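Local structure of PmbA-related protein (Thermotoga maritima, 1VL4) at residues E249-M254 with G410-L415; K262-L267 with N379-E384; P278-K283 with R417-V422; F318-K323 with E331-G336. The protein is of uncertain function but may act as a metallopeptidase of the PmbA and TldD kind. All coordinates share one frame; numbering follows the deposited sequence.

All four contacts lie in the C-terminal PmbA/TldA family region. Interactions 1 and 3 are buried and apolar, with no hydrogen bond across either; helix 412-417 belongs to the first and leads into strand 419-422 of the third, and Phe-251 reaches Ile-282 between them. Interaction 2, partly buried, adjoins interaction 1 and shares polar ties with it: Met-254 O meets Ser-265 OG, and Asn-411 ND2 meets Glu-384 OE2. Its own segments join through a proline, a water and one aliphatic pair. Interaction 4, also buried, is the most polar across its segments, and its Phe-318 ring touches Leu-267 O of interaction 2.

Interaction 1 of 4, residues E249-M254 with G410-L415; sequences EMFIPM and GNFLDL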
loop_
_atom_site.group_PDB
_atom_site.type_symbol
_atom_site.label_atom_id
_atom_site.label_comp_id
_atom_site.label_asym_id
_atom_site.label_seq_id
_atom_site.Cartn_x
_atom_site.Cartn_y
_atom_site.Cartn_z
ATOM N N GLU A 249 15.656 -9.492 -1.443
ATOM C CA GLU A 249 15.064 -8.363 -0.755
ATOM C C GLU A 249 14.907 -8.595 0.726
ATOM O O GLU A 249 14.944 -7.629 1.505
ATOM C CB GLU A 249 13.705 -8.017 -1.368
ATOM C CG GLU A 249 13.932 -7.617 -2.827
ATOM C CD GLU A 249 13.109 -6.466 -3.205
ATOM O OE1 GLU A 249 11.912 -6.711 -3.461
ATOM O OE2 GLU A 249 13.660 -5.329 -3.200
ATOM N N MET A 250 14.754 -9.856 1.135
ATOM C CA MET A 250 14.615 -10.137 2.574
ATOM C C MET A 250 15.935 -9.952 3.353
ATOM O O MET A 250 15.960 -9.943 4.583
ATOM C CB MET A 250 13.989 -11.504 2.774
ATOM C CG MET A 250 14.956 -12.697 2.782
ATOM S SD MET A 250 14.019 -14.222 3.111
ATOM C CE MET A 250 13.646 -14.098 4.869
ATOM N N PHE A 251 17.031 -9.756 2.629
ATOM C CA PHE A 251 18.314 -9.472 3.255
ATOM C C PHE A 251 18.410 -8.000 3.682
ATOM O O PHE A 251 19.182 -7.635 4.553
ATOM C CB PHE A 251 19.411 -9.798 2.251
ATOM C CG PHE A 251 20.790 -9.898 2.845
ATOM C CD1 PHE A 251 21.045 -10.727 3.917
ATOM C CD2 PHE A 251 21.829 -9.164 2.316
ATOM C CE1 PHE A 251 22.345 -10.805 4.463
ATOM C CE2 PHE A 251 23.109 -9.250 2.825
ATOM C CZ PHE A 251 23.375 -10.077 3.893
ATOM N N ILE A 252 17.608 -7.159 3.067
ATOM C CA ILE A 252 17.778 -5.706 3.219
ATOM C C ILE A 252 17.511 -5.220 4.674
ATOM O O ILE A 252 18.377 -4.561 5.257
ATOM C CB ILE A 252 16.979 -4.950 2.145
ATOM C CG1 ILE A 252 17.680 -5.083 0.781
ATOM C CG2 ILE A 252 16.778 -3.476 2.564
ATOM C CD1 ILE A 252 16.868 -4.497 -0.431
ATOM N N PRO A 253 16.368 -5.606 5.286
ATOM C CA PRO A 253 16.198 -5.262 6.714
ATOM C C PRO A 253 17.284 -5.818 7.658
ATOM O O PRO A 253 17.628 -5.178 8.657
ATOM C CB PRO A 253 14.812 -5.831 7.058
ATOM C CG PRO A 253 14.107 -6.070 5.747
ATOM C CD PRO A 253 15.193 -6.314 4.737
ATOM N N MET A 254 17.863 -6.981 7.329
ATOM C CA MET A 254 18.909 -7.609 8.167
ATOM C C MET A 254 20.181 -6.792 8.284
ATOM O O MET A 254 20.878 -6.830 9.307
ATOM C CB MET A 254 19.309 -8.985 7.606
ATOM C CG MET A 254 18.127 -9.858 7.287
ATOM S SD MET A 254 18.653 -11.502 6.837
ATOM C CE MET A 254 17.051 -12.290 6.752
ATOM N N GLY A 410 13.081 -22.416 3.982
ATOM C CA GLY A 410 14.362 -22.489 4.616
ATOM C C GLY A 410 14.587 -21.226 5.394
ATOM O O GLY A 410 13.631 -20.506 5.727
ATOM N N ASN A 411 15.853 -20.996 5.715
ATOM C CA ASN A 411 16.322 -19.744 6.277
ATOM C C ASN A 411 17.262 -19.124 5.264
ATOM O O ASN A 411 18.186 -19.795 4.806
ATOM C CB ASN A 411 17.082 -19.984 7.575
ATOM C CG ASN A 411 17.369 -18.693 8.328
ATOM O OD1 ASN A 411 18.245 -17.892 7.947
ATOM N ND2 ASN A 411 16.633 -18.484 9.414
ATOM N N PHE A 412 17.033 -17.854 4.948
ATOM C CA PHE A 412 17.840 -17.107 4.006
ATOM C C PHE A 412 19.356 -17.179 4.309
ATOM O O PHE A 412 20.155 -17.285 3.382
ATOM C CB PHE A 412 17.365 -15.639 3.916
ATOM C CG PHE A 412 17.987 -14.888 2.768
ATOM C CD1 PHE A 412 17.604 -15.159 1.465
ATOM C CD2 PHE A 412 19.032 -13.991 2.983
ATOM C CE1 PHE A 412 18.229 -14.499 0.390
ATOM C CE2 PHE A 412 19.651 -13.350 1.939
ATOM C CZ PHE A 412 19.256 -13.620 0.628
ATOM N N LEU A 413 19.741 -17.158 5.589
ATOM C CA LEU A 413 21.156 -17.189 5.945
ATOM C C LEU A 413 21.778 -18.537 5.622
ATOM O O LEU A 413 22.883 -18.579 5.103
ATOM C CB LEU A 413 21.405 -16.811 7.405
ATOM C CG LEU A 413 20.978 -15.371 7.779
ATOM C CD1 LEU A 413 21.391 -15.011 9.226
ATOM C CD2 LEU A 413 21.502 -14.356 6.774
ATOM N N ASP A 414 21.055 -19.615 5.878
ATOM C CA ASP A 414 21.498 -20.955 5.496
ATOM C C ASP A 414 21.589 -21.094 3.982
ATOM O O ASP A 414 22.481 -21.719 3.478
ATOM C CB ASP A 414 20.533 -22.019 6.017
ATOM C CG ASP A 414 20.624 -22.211 7.522
ATOM O OD1 ASP A 414 21.761 -22.216 8.061
ATOM O OD2 ASP A 414 19.557 -22.374 8.160
ATOM N N LEU A 415 20.635 -20.535 3.267
ATOM C CA LEU A 415 20.721 -20.439 1.813
ATOM C C LEU A 415 22.056 -19.834 1.358
ATOM O O LEU A 415 22.730 -20.409 0.497
ATOM C CB LEU A 415 19.570 -19.586 1.278
ATOM C CG LEU A 415 19.376 -19.644 -0.238
ATOM C CD1 LEU A 415 17.905 -19.589 -0.594
ATOM C CD2 LEU A 415 20.154 -18.540 -0.943
#
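A Met-aromatic contact where the turn 249-254 meets the start of helix 412-417 is centred on Phe-412, held between Met-250 and Phe-251. Met-250 lays its CG over one face of the Phe-412 ring, 4.1 Å from the centroid, a CH-pi approach, while SD stands obliquely to the ring and touches Phe-412 CB at 3.7 Å. The ring of Phe-251 meets that of Phe-412 obliquely, the planes at 43°, with Phe-251 CD1 at the Phe-412 edge, 3.6 Å from CE2. The CB of Phe-412 points toward the turn, and its CG is anti to the backbone N (chi1 -169°), beside the carbonyl carbon. Leu-413 CD2 packs against Met-254 SD at 4.0 Å. An alanine in place of Phe-412 would probably leave Met-250 CG and the Phe-251 ring without their aromatic partner and open a gap between turn and helix. Asn-411 fixes the helix start as its N-cap: OD1 takes Leu-413 N at 2.9 Å on an in-plane lone pair. Leu-247 and Phe-385 also line the cluster. With no hydrogen bond across the segments, their direct cohesion rests on dispersion and on sulfur and aromatic contacts, for which flexible methionines and flat rings are suited.

Interaction 2 of 4, residues K262-L267 with N379-E384; sequences KNLSPL and NSISGE
Water 1 gives its two hydrogens to carbonyls on either side of the contact, Leu-264 O at 2.9 Å and Ser-380 O at an unusually short 2.5 Å, and so bridges two loops that exchange no direct hydrogen bond. The first follows a helix closed by a Schellman motif, with Asn-263 as its C-prime residue; the second is an Asx motif leading into a G1 beta bulge, where Gly-383 and Glu-384 both face Asn-379. From the first loop Pro-266 presses its ring against carbonyl oxygens of the second: its CD is 3.2 Å from Ser-380 O and 3.3 Å from Ile-381 O. A proline suits this place because its CD, bonded to the backbone nitrogen, gives those oxygens a compact C-H surface. An alanine here would probably open a gap beside both carbonyls, since the contacts of CG and CD would go. Ile-381 adds an aliphatic contact, its CD1 4.2 Å from Leu-264 CD2. In the second loop Asn-379 OD1 accepts from Ser-382 N, well above the carbonyl plane, and weakly from Ile-381 N, while Ser-382 OG accepts from Glu-384 N in an ST turn. Gly-383 has positive phi, where a CB would press on the preceding carbonyl. Ser-265 OG closes another ST turn, accepting from Leu-267 N at 3.1 Å, and also bonds to Met-254 O.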
loop_
_atom_site.group_PDB
_atom_site.type_symbol
_atom_site.label_atom_id
_atom_site.label_comp_id
_atom_site.label_asym_id
_atom_site.label_seq_id
_atom_site.Cartn_x
_atom_site.Cartn_y
_atom_site.Cartn_z
ATOM N N LYS A 262 18.034 -2.537 17.307
ATOM C CA LYS A 262 16.720 -2.852 17.891
ATOM C C LYS A 262 16.454 -4.327 18.183
ATOM O O LYS A 262 15.340 -4.687 18.548
ATOM C CB LYS A 262 15.614 -2.365 16.950
ATOM C CG LYS A 262 15.567 -0.858 16.727
ATOM C CD LYS A 262 14.179 -0.457 16.264
ATOM C CE LYS A 262 14.216 0.622 15.199
ATOM N NZ LYS A 262 12.841 0.967 14.724
ATOM N N ASN A 263 17.448 -5.188 18.008
ATOM C CA ASN A 263 17.242 -6.644 18.120
ATOM C C ASN A 263 16.230 -7.199 17.119
ATOM O O ASN A 263 15.518 -8.155 17.417
ATOM C CB ASN A 263 16.843 -7.057 19.545
ATOM C CG ASN A 263 18.018 -7.120 20.483
ATOM O OD1 ASN A 263 19.133 -7.429 20.065
ATOM N ND2 ASN A 263 17.773 -6.870 21.772
ATOM N N LEU A 264 16.206 -6.624 15.923
ATOM C CA LEU A 264 15.304 -7.052 14.844
ATOM C C LEU A 264 16.054 -7.608 13.613
ATOM O O LEU A 264 15.536 -7.579 12.504
ATOM C CB LEU A 264 14.461 -5.868 14.399
ATOM C CG LEU A 264 13.529 -5.276 15.433
ATOM C CD1 LEU A 264 12.967 -3.958 14.872
ATOM C CD2 LEU A 264 12.430 -6.249 15.765
ATOM N N SER A 265 17.284 -8.087 13.815
ATOM C CA SER A 265 18.078 -8.685 12.741
ATOM C C SER A 265 18.795 -9.968 13.193
ATOM O O SER A 265 19.479 -9.981 14.210
ATOM C CB SER A 265 19.137 -7.693 12.224
ATOM O OG SER A 265 20.077 -8.353 11.397
ATOM N N PRO A 266 18.724 -11.027 12.376
ATOM C CA PRO A 266 19.437 -12.244 12.752
ATOM C C PRO A 266 20.977 -12.139 12.551
ATOM O O PRO A 266 21.680 -13.097 12.823
ATOM C CB PRO A 266 18.809 -13.290 11.827
ATOM C CG PRO A 266 18.522 -12.531 10.576
ATOM C CD PRO A 266 18.062 -11.167 11.063
ATOM N N LEU A 267 21.484 -10.989 12.092
ATOM C CA LEU A 267 22.913 -10.732 11.938
ATOM C C LEU A 267 23.597 -10.019 13.119
ATOM O O LEU A 267 24.807 -9.770 13.087
ATOM C CB LEU A 267 23.160 -9.899 10.648
ATOM C CG LEU A 267 22.772 -10.575 9.332
ATOM C CD1 LEU A 267 22.966 -9.616 8.161
ATOM C CD2 LEU A 267 23.586 -11.809 9.085
ATOM N N ASN A 379 10.309 -13.846 6.530
ATOM C CA ASN A 379 10.545 -13.191 7.807
ATOM C C ASN A 379 11.993 -12.747 7.969
ATOM O O ASN A 379 12.874 -13.559 8.263
ATOM C CB ASN A 379 10.153 -14.097 8.991
ATOM C CG ASN A 379 10.170 -13.357 10.335
ATOM O OD1 ASN A 379 11.111 -12.629 10.636
ATOM N ND2 ASN A 379 9.131 -13.562 11.152
ATOM N N SER A 380 12.220 -11.441 7.811
ATOM C CA SER A 380 13.548 -10.865 7.906
ATOM C C SER A 380 14.069 -10.789 9.343
ATOM O O SER A 380 15.276 -10.591 9.569
ATOM C CB SER A 380 13.570 -9.504 7.227
ATOM O OG SER A 380 13.263 -9.648 5.838
ATOM N N ILE A 381 13.194 -10.983 10.327
ATOM C CA ILE A 381 13.687 -11.000 11.703
ATOM C C ILE A 381 14.330 -12.340 11.987
ATOM O O ILE A 381 15.379 -12.404 12.591
ATOM C CB ILE A 381 12.605 -10.661 12.748
ATOM C CG1 ILE A 381 11.924 -9.329 12.423
ATOM C CG2 ILE A 381 13.238 -10.577 14.164
ATOM C CD1 ILE A 381 10.642 -9.127 13.214
ATOM N N SER A 382 13.689 -13.421 11.578
ATOM C CA SER A 382 14.226 -14.770 11.834
ATOM C C SER A 382 15.114 -15.254 10.696
ATOM O O SER A 382 15.962 -16.112 10.894
ATOM C CB SER A 382 13.095 -15.779 11.955
ATOM O OG SER A 382 12.258 -15.700 10.823
ATOM N N GLY A 383 14.847 -14.743 9.502
ATOM C CA GLY A 383 15.441 -15.258 8.262
ATOM C C GLY A 383 14.593 -16.317 7.575
ATOM O O GLY A 383 14.860 -16.698 6.412
ATOM N N GLU A 384 13.555 -16.786 8.267
ATOM C CA GLU A 384 12.749 -17.885 7.765
ATOM C C GLU A 384 11.857 -17.430 6.634
ATOM O O GLU A 384 11.330 -16.308 6.649
ATOM C CB GLU A 384 11.884 -18.489 8.871
ATOM C CG GLU A 384 12.650 -19.125 9.998
ATOM C CD GLU A 384 13.465 -20.302 9.543
ATOM O OE1 GLU A 384 12.924 -21.177 8.823
ATOM O OE2 GLU A 384 14.646 -20.347 9.921
HETATM O O HOH W 1 15.903 -8.135 9.669
#

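Interaction 3 of 4, residues P278-K283 with R417-V422; sequences PAVSIK and RKIVLV
The loop that leads into strand 282-285 of one sheet packs here against strand 419-422 of another, the mixed seven-stranded sheet, where it pairs antiparallel with strand 437-444. Val-280 and Ile-419 carry the inner half of the contact. Their side chains cross at about a right angle, and the CG2 methyl of Val-280 sits 3.6 Å from Ile-419 CB and 3.7 Å from Ile-419 CG2. That methyl is anti to the carbonyl carbon of Val-280, with CG1 anti to the backbone N (chi1 169°). Ala-279 makes the other half, its CB pointing at the strand and lying 3.9 Å from Ile-419 O and 4.0 Å from Val-420 O. A small residue suits this place, since one methyl already reaches the strand backbone. Val-422 turns back toward the loop and sets its CG2 3.6 Å from Ala-279 O. Leu-348 of strand 345-348 touches both Val-280 and Val-422, and Val-437 adjoins Ile-419, so the contact lies where side chains of the two sheets meet. Branched aliphatic chains dominate, and no hydrogen bond runs directly between the segments: their mutual attachment depends on shape fit and exclusion of water, whereas the backbone bonding of strand 282-285 is made to strands 345-348 and 307-311.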
loop_
_atom_site.group_PDB
_atom_site.type_symbol
_atom_site.label_atom_id
_atom_site.label_comp_id
_atom_site.label_asym_id
_atom_site.label_seq_id
_atom_site.Cartn_x
_atom_site.Cartn_y
_atom_site.Cartn_z
ATOM N N PRO A 278 31.919 -18.975 0.976
ATOM C CA PRO A 278 33.012 -18.242 0.366
ATOM C C PRO A 278 32.783 -17.764 -1.054
ATOM O O PRO A 278 33.352 -16.715 -1.435
ATOM C CB PRO A 278 34.156 -19.225 0.395
ATOM C CG PRO A 278 33.933 -19.976 1.675
ATOM C CD PRO A 278 32.399 -20.141 1.725
ATOM N N ALA A 279 31.958 -18.508 -1.810
ATOM C CA ALA A 279 31.557 -18.110 -3.166
ATOM C C ALA A 279 30.698 -16.843 -3.240
ATOM O O ALA A 279 30.534 -16.295 -4.317
ATOM C CB ALA A 279 30.841 -19.248 -3.867
ATOM N N VAL A 280 30.175 -16.354 -2.119
ATOM C CA VAL A 280 29.146 -15.344 -2.141
ATOM C C VAL A 280 29.725 -14.009 -1.683
ATOM O O VAL A 280 30.191 -13.921 -0.557
ATOM C CB VAL A 280 27.988 -15.719 -1.232
ATOM C CG1 VAL A 280 26.989 -14.503 -1.030
ATOM C CG2 VAL A 280 27.274 -16.918 -1.785
ATOM N N SER A 281 29.719 -13.010 -2.582
ATOM C CA SER A 281 30.020 -11.625 -2.220
ATOM C C SER A 281 28.830 -10.779 -2.629
ATOM O O SER A 281 28.320 -10.931 -3.742
ATOM C CB SER A 281 31.295 -11.104 -2.907
ATOM O OG SER A 281 32.478 -11.777 -2.460
ATOM N N ILE A 282 28.423 -9.873 -1.732
ATOM C CA ILE A 282 27.328 -8.996 -1.970
ATOM C C ILE A 282 27.818 -7.579 -1.644
ATOM O O ILE A 282 28.350 -7.318 -0.521
ATOM C CB ILE A 282 26.108 -9.343 -1.081
ATOM C CG1 ILE A 282 25.642 -10.779 -1.380
ATOM C CG2 ILE A 282 24.976 -8.391 -1.333
ATOM C CD1 ILE A 282 24.521 -11.277 -0.448
ATOM N N LYS A 283 27.614 -6.692 -2.622
ATOM C CA LYS A 283 28.033 -5.303 -2.553
ATOM C C LYS A 283 26.825 -4.379 -2.566
ATOM O O LYS A 283 25.737 -4.682 -3.101
ATOM C CB LYS A 283 28.935 -4.959 -3.759
ATOM C CG LYS A 283 30.245 -5.733 -3.867
ATOM C CD LYS A 283 31.252 -5.006 -4.772
ATOM C CE LYS A 283 32.077 -3.946 -4.075
ATOM N NZ LYS A 283 32.980 -3.297 -5.091
ATOM N N ARG A 417 24.756 -19.726 2.994
ATOM C CA ARG A 417 25.813 -20.689 3.316
ATOM C C ARG A 417 25.951 -21.773 2.269
ATOM O O ARG A 417 27.041 -22.263 2.049
ATOM C CB ARG A 417 25.588 -21.404 4.670
ATOM C CG ARG A 417 25.711 -20.549 5.910
ATOM C CD ARG A 417 27.150 -20.201 6.206
ATOM N NE ARG A 417 27.880 -21.334 6.774
ATOM C CZ ARG A 417 29.205 -21.455 6.785
ATOM N NH1 ARG A 417 29.747 -22.524 7.342
ATOM N NH2 ARG A 417 29.990 -20.535 6.218
ATOM N N LYS A 418 24.837 -22.169 1.664
ATOM C CA LYS A 418 24.785 -23.284 0.721
ATOM C C LYS A 418 24.873 -22.861 -0.735
ATOM O O LYS A 418 24.737 -23.676 -1.629
ATOM C CB LYS A 418 23.500 -24.065 0.952
ATOM C CG LYS A 418 23.510 -24.760 2.326
ATOM C CD LYS A 418 22.335 -25.708 2.530
ATOM C CE LYS A 418 20.990 -24.988 2.648
ATOM N NZ LYS A 418 19.909 -25.998 2.956
ATOM N N ILE A 419 25.095 -21.586 -1.001
ATOM C CA ILE A 419 25.390 -21.214 -2.404
ATOM C C ILE A 419 26.825 -21.695 -2.734
ATOM O O ILE A 419 27.800 -21.160 -2.237
ATOM C CB ILE A 419 25.184 -19.722 -2.687
ATOM C CG1 ILE A 419 23.678 -19.380 -2.610
ATOM C CG2 ILE A 419 25.720 -19.366 -4.100
ATOM C CD1 ILE A 419 23.358 -17.858 -2.474
ATOM N N VAL A 420 26.927 -22.734 -3.544
ATOM C CA VAL A 420 28.228 -23.294 -3.865
ATOM C C VAL A 420 28.802 -22.808 -5.211
ATOM O O VAL A 420 30.000 -22.876 -5.420
ATOM C CB VAL A 420 28.200 -24.875 -3.791
ATOM C CG1 VAL A 420 27.804 -25.323 -2.397
ATOM C CG2 VAL A 420 27.268 -25.498 -4.837
ATOM N N LEU A 421 27.948 -22.329 -6.109
ATOM C CA LEU A 421 28.368 -21.765 -7.390
ATOM C C LEU A 421 27.451 -20.657 -7.833
ATOM O O LEU A 421 26.227 -20.763 -7.697
ATOM C CB LEU A 421 28.333 -22.822 -8.483
ATOM C CG LEU A 421 29.453 -23.841 -8.649
ATOM C CD1 LEU A 421 29.007 -24.842 -9.729
ATOM C CD2 LEU A 421 30.797 -23.168 -8.996
ATOM N N VAL A 422 28.061 -19.615 -8.412
ATOM C CA VAL A 422 27.390 -18.380 -8.813
ATOM C C VAL A 422 27.595 -18.184 -10.316
ATOM O O VAL A 422 28.699 -18.294 -10.818
ATOM C CB VAL A 422 27.938 -17.177 -8.013
ATOM C CG1 VAL A 422 27.217 -15.886 -8.338
ATOM C CG2 VAL A 422 27.854 -17.475 -6.481
#

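Interaction 4 of 4, residues F318-K323 with E331-G336; sequences FLHNLK and EPTGNG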
loop_
_atom_site.group_PDB
_atom_site.type_symbol
_atom_site.label_atom_id
_atom_site.label_comp_id
_atom_site.label_asym_id
_atom_site.label_seq_id
_atom_site.Cartn_x
_atom_site.Cartn_y
_atom_site.Cartn_z
ATOM N N PHE A 318 27.490 -3.287 8.550
ATOM C CA PHE A 318 26.079 -2.957 8.353
ATOM C C PHE A 318 25.982 -1.638 7.582
ATOM O O PHE A 318 26.969 -0.935 7.387
ATOM C CB PHE A 318 25.352 -2.861 9.695
ATOM C CG PHE A 318 25.382 -4.123 10.475
ATOM C CD1 PHE A 318 24.811 -5.289 9.957
ATOM C CD2 PHE A 318 25.987 -4.177 11.733
ATOM C CE1 PHE A 318 24.847 -6.477 10.674
ATOM C CE2 PHE A 318 26.025 -5.383 12.460
ATOM C CZ PHE A 318 25.452 -6.515 11.934
ATOM N N LEU A 319 24.783 -1.344 7.142
ATOM C CA LEU A 319 24.448 -0.079 6.533
ATOM C C LEU A 319 23.902 0.894 7.609
ATOM O O LEU A 319 23.196 0.498 8.527
ATOM C CB LEU A 319 23.419 -0.305 5.416
ATOM C CG LEU A 319 23.910 -1.276 4.311
ATOM C CD1 LEU A 319 22.913 -1.329 3.196
ATOM C CD2 LEU A 319 25.264 -0.893 3.771
ATOM N N HIS A 320 24.262 2.161 7.464
ATOM C CA HIS A 320 24.006 3.192 8.445
ATOM C C HIS A 320 23.275 4.430 7.898
ATOM O O HIS A 320 23.284 4.715 6.695
ATOM C CB HIS A 320 25.332 3.668 9.038
ATOM C CG HIS A 320 26.001 2.652 9.912
ATOM N ND1 HIS A 320 25.703 2.514 11.245
ATOM C CD2 HIS A 320 26.947 1.727 9.639
ATOM C CE1 HIS A 320 26.454 1.554 11.764
ATOM N NE2 HIS A 320 27.216 1.061 10.806
ATOM N N ASN A 321 22.651 5.135 8.847
ATOM C CA ASN A 321 22.267 6.517 8.702
ATOM C C ASN A 321 23.128 7.342 9.664
ATOM O O ASN A 321 24.010 6.793 10.325
ATOM C CB ASN A 321 20.760 6.703 8.881
ATOM C CG ASN A 321 20.229 6.247 10.236
ATOM O OD1 ASN A 321 20.948 6.172 11.249
ATOM N ND2 ASN A 321 18.917 6.003 10.271
ATOM N N LEU A 322 22.926 8.653 9.716
ATOM C CA LEU A 322 23.768 9.499 10.553
ATOM C C LEU A 322 23.650 9.095 12.032
ATOM O O LEU A 322 24.661 9.041 12.735
ATOM C CB LEU A 322 23.412 10.983 10.367
ATOM C CG LEU A 322 23.743 11.574 8.986
ATOM C CD1 LEU A 322 23.280 13.033 8.839
ATOM C CD2 LEU A 322 25.225 11.471 8.720
ATOM N N LYS A 323 22.432 8.781 12.475
ATOM C CA LYS A 323 22.176 8.437 13.878
ATOM C C LYS A 323 22.915 7.170 14.276
ATOM O O LYS A 323 23.556 7.123 15.330
ATOM C CB LYS A 323 20.664 8.302 14.088
ATOM C CG LYS A 323 20.197 7.639 15.383
ATOM C CD LYS A 323 18.729 7.957 15.650
ATOM N N GLU A 331 31.968 5.745 10.328
ATOM C CA GLU A 331 31.702 6.746 9.299
ATOM C C GLU A 331 30.324 6.443 8.738
ATOM O O GLU A 331 29.951 5.275 8.600
ATOM C CB GLU A 331 32.746 6.742 8.170
ATOM C CG GLU A 331 33.886 7.728 8.354
ATOM N N PRO A 332 29.566 7.489 8.417
ATOM C CA PRO A 332 28.325 7.280 7.691
ATOM C C PRO A 332 28.635 6.555 6.376
ATOM O O PRO A 332 29.684 6.815 5.774
ATOM C CB PRO A 332 27.838 8.715 7.403
ATOM C CG PRO A 332 28.514 9.591 8.414
ATOM C CD PRO A 332 29.829 8.911 8.685
ATOM N N THR A 333 27.737 5.655 5.958
ATOM C CA THR A 333 27.929 4.864 4.769
ATOM C C THR A 333 27.106 5.386 3.572
ATOM O O THR A 333 27.279 4.874 2.477
ATOM C CB THR A 333 27.522 3.420 5.002
ATOM O OG1 THR A 333 26.169 3.370 5.458
ATOM C CG2 THR A 333 28.453 2.726 6.032
ATOM N N GLY A 334 26.204 6.352 3.788
ATOM C CA GLY A 334 25.361 6.864 2.703
ATOM C C GLY A 334 24.137 5.982 2.394
ATOM O O GLY A 334 23.762 5.817 1.240
ATOM N N ASN A 335 23.511 5.455 3.445
ATOM C CA ASN A 335 22.334 4.581 3.314
ATOM C C ASN A 335 21.082 5.081 4.056
ATOM O O ASN A 335 20.111 4.326 4.227
ATOM C CB ASN A 335 22.750 3.161 3.736
ATOM C CG ASN A 335 23.796 2.583 2.791
ATOM O OD1 ASN A 335 25.023 2.610 3.062
ATOM N ND2 ASN A 335 23.328 2.104 1.651
ATOM N N GLY A 336 21.085 6.372 4.445
ATOM C CA GLY A 336 20.010 6.929 5.246
ATOM C C GLY A 336 18.940 7.431 4.302
ATOM O O GLY A 336 19.035 8.545 3.773
HETATM O O HOH W 2 24.883 6.952 6.355
#
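Thr-333 OG1 stands at the centre of the polar network between 318-323 and 331-336. It accepts from His-320 N at 3.0 Å, with an N-H...O angle of 157°, and gives its own hydrogen to Asn-335 OD1 at 2.8 Å, on an in-plane lone pair. Chi1 of 56° sets OG1 between the backbone N and the carbonyl carbon, and leaves the CG2 methyl at the edge of the His-320 ring, 4.0 Å from CD2. A threonine fits because it supplies both hydroxyl and methyl. Water 2 donates to His-320 O at 2.8 Å and accepts from Gly-334 N at 2.9 Å; Asn-335 N adds a weak bond to the same carbonyl oxygen. Asn-335 presents its amide obliquely to Leu-319, with OD1 3.6 Å from Leu-319 CD2, yet the buried amide has polar partners too: ND2 bonds to Asp-284 and the carbonyl of Arg-342, while OD1 also receives Lys-307 NZ. Outside the segments, Gly-336 N bonds to Asp-298, Leu-322 N to Glu-300, and Thr-333 O to Thr-305 OG1. Leu-322 CD2 meets Pro-332 CG at 3.8 Å. Gly-336 brings its CA to 3.7 Å from Asn-321 CB, where a CB would be tight, and Gly-334 adopts positive phi. Asn-321 is the N-cap of helix 322-328, its OD1 taking Thr-324 N, and His-320 ND1 bonds to the Thr-324 hydroxyl. The first segment runs into helix 322-328 and the second follows it; the side chains of Phe-318 and His-320 pack against Ala-257 of helix 257-261, while Leu-319, Asn-321 and Asn-335 touch Ile-341 of strand 340-341.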